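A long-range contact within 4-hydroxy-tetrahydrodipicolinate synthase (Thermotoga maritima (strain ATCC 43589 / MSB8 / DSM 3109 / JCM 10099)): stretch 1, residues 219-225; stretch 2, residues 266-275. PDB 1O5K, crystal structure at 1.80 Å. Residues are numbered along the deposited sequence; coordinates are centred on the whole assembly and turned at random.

Stretch 1 (219-225) SVVSNVA
Stretch 2, residues 266-275: PVKAALNLMG

Stretch 2 runs as a regular helix from Pro-266, with i to i-4 bonds such as Leu-271 N to Val-267 O (2.8 Å); Gly-275 (phi/psi 94/15) leaves it through a Schellman motif. Stretch 1 is a short irregular turn: Val-220 to Asn-223 have helical phi/psi, Asn-223 N bonds to Val-220 O (2.9 Å), and Ala-225 sits at the N-cap of the next helix. The two run in the same sense, CA of Val-220 lying 7.5 Å from CA of Val-267 and CA of Val-224 6.6 Å from CA of Leu-271. No hydrogen bond crosses, so the contact rests on packing. Val-224 (chi1 m), pointing toward the helix, is its centre: its CG1 lies 3.7 Å from Leu-271 CD2, 4.0 Å from Ala-270 CB and 4.3 Å from Val-267 CG2, while its CB meets Met-274 SD at 3.8 Å. Met-274 (m, t, p) also brings CE to 3.7 Å from Val-224 O. Val-267 (p) places CG2 3.8 Å from Asn-223 CB, and its CB is 4.1 Å from Val-220 CG1 (Val-220 t). The CA-to-CB bond of Leu-271 (m, t) points sideways, yet its CD2 reaches 3.7 Å from Asn-223 O. Asn-223 (chi1 m, chi2 -87°) points its CA-to-CB bond toward the helix, and its ND2 donates to Val-220 O (3.0 Å).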

# COMPACT_ATOMS: atom_id res chain seq x y z
N SER A 219 18.47 -18.35 3.52
CA SER A 219 18.31 -18.21 2.07
C SER A 219 17.44 -19.25 1.42
O SER A 219 17.47 -20.41 1.75
CB SER A 219 19.71 -18.32 1.43
OG SER A 219 19.66 -18.16 0.02
N VAL A 220 16.73 -18.81 0.40
CA VAL A 220 16.04 -19.74 -0.54
C VAL A 220 16.97 -20.05 -1.74
O VAL A 220 17.14 -21.20 -2.19
CB VAL A 220 14.80 -19.08 -1.02
CG1 VAL A 220 14.15 -19.85 -2.18
CG2 VAL A 220 13.77 -18.94 0.16
N VAL A 221 17.57 -18.99 -2.28
CA VAL A 221 18.46 -19.11 -3.44
C VAL A 221 19.60 -20.08 -3.23
O VAL A 221 20.05 -20.71 -4.19
CB VAL A 221 19.06 -17.69 -3.86
CG1 VAL A 221 19.99 -17.88 -5.02
CG2 VAL A 221 17.97 -16.69 -4.27
N SER A 222 20.15 -20.16 -2.02
CA SER A 222 21.19 -21.10 -1.76
C SER A 222 20.82 -22.57 -1.98
O SER A 222 21.73 -23.41 -2.05
CB SER A 222 21.74 -20.95 -0.34
OG SER A 222 20.74 -21.17 0.66
N ASN A 223 19.53 -22.92 -2.08
CA ASN A 223 19.18 -24.28 -2.48
C ASN A 223 19.81 -24.65 -3.82
O ASN A 223 20.24 -25.78 -4.02
CB ASN A 223 17.67 -24.43 -2.60
CG ASN A 223 16.98 -24.69 -1.26
OD1 ASN A 223 16.87 -25.85 -0.81
ND2 ASN A 223 16.46 -23.62 -0.63
N VAL A 224 19.83 -23.69 -4.74
CA VAL A 224 20.36 -23.94 -6.07
C VAL A 224 21.73 -23.37 -6.30
O VAL A 224 22.51 -23.95 -7.05
CB VAL A 224 19.40 -23.46 -7.19
CG1 VAL A 224 18.05 -24.21 -7.09
CG2 VAL A 224 19.19 -21.99 -7.16
N ALA A 225 22.04 -22.26 -5.63
CA ALA A 225 23.32 -21.59 -5.82
C ALA A 225 24.02 -21.31 -4.49
O ALA A 225 24.27 -20.15 -4.15
CB ALA A 225 23.03 -20.27 -6.54
N PRO A 266 8.70 -22.04 -7.31
CA PRO A 266 9.83 -21.90 -8.28
C PRO A 266 11.09 -22.67 -7.92
O PRO A 266 11.65 -23.37 -8.78
CB PRO A 266 10.10 -20.39 -8.27
CG PRO A 266 8.73 -19.81 -7.87
CD PRO A 266 8.38 -20.70 -6.73
N VAL A 267 11.48 -22.61 -6.65
CA VAL A 267 12.75 -23.29 -6.26
C VAL A 267 12.68 -24.83 -6.46
O VAL A 267 13.66 -25.46 -6.94
CB VAL A 267 13.23 -22.85 -4.86
CG1 VAL A 267 12.38 -23.45 -3.75
CG2 VAL A 267 14.70 -23.24 -4.66
N LYS A 268 11.51 -25.43 -6.22
CA LYS A 268 11.36 -26.85 -6.49
C LYS A 268 11.44 -27.13 -7.99
O LYS A 268 12.07 -28.09 -8.37
CB LYS A 268 10.09 -27.44 -5.87
CG LYS A 268 10.22 -27.68 -4.36
CD LYS A 268 9.07 -28.46 -3.78
CE LYS A 268 9.54 -29.42 -2.74
NZ LYS A 268 8.50 -30.24 -2.13
N ALA A 269 10.85 -26.27 -8.82
CA ALA A 269 10.95 -26.46 -10.30
C ALA A 269 12.41 -26.34 -10.77
O ALA A 269 12.87 -27.12 -11.58
CB ALA A 269 10.02 -25.52 -11.05
N ALA A 270 13.14 -25.40 -10.18
CA ALA A 270 14.57 -25.21 -10.41
C ALA A 270 15.41 -26.44 -10.00
O ALA A 270 16.24 -26.94 -10.78
CB ALA A 270 15.05 -23.93 -9.66
N LEU A 271 15.18 -26.95 -8.79
CA LEU A 271 15.88 -28.16 -8.32
C LEU A 271 15.57 -29.36 -9.21
O LEU A 271 16.47 -30.21 -9.51
CB LEU A 271 15.51 -28.43 -6.87
CG LEU A 271 16.21 -27.41 -5.92
CD1 LEU A 271 15.55 -27.50 -4.57
CD2 LEU A 271 17.66 -27.69 -5.80
N ASN A 272 14.35 -29.43 -9.69
CA ASN A 272 14.02 -30.51 -10.63
C ASN A 272 14.76 -30.38 -11.98
O ASN A 272 15.31 -31.38 -12.54
CB ASN A 272 12.51 -30.55 -10.86
CG ASN A 272 12.09 -31.59 -11.87
OD1 ASN A 272 11.57 -31.25 -12.92
ND2 ASN A 272 12.28 -32.87 -11.54
N LEU A 273 14.79 -29.17 -12.53
CA LEU A 273 15.52 -28.93 -13.78
C LEU A 273 16.98 -29.37 -13.59
O LEU A 273 17.58 -29.95 -14.48
CB LEU A 273 15.46 -27.46 -14.17
CG LEU A 273 14.15 -26.96 -14.75
CD1 LEU A 273 14.15 -25.43 -14.83
CD2 LEU A 273 13.86 -27.53 -16.11
N MET A 274 17.52 -29.12 -12.40
CA MET A 274 18.89 -29.44 -12.10
C MET A 274 19.11 -30.93 -11.80
O MET A 274 20.24 -31.34 -11.66
CB MET A 274 19.42 -28.56 -10.95
CG MET A 274 19.58 -27.12 -11.40
SD MET A 274 19.83 -26.00 -9.97
CE MET A 274 21.51 -26.21 -9.83
N GLY A 275 18.05 -31.70 -11.63
CA GLY A 275 18.19 -33.15 -11.44
C GLY A 275 18.23 -33.60 -9.99
O GLY A 275 18.54 -34.73 -9.72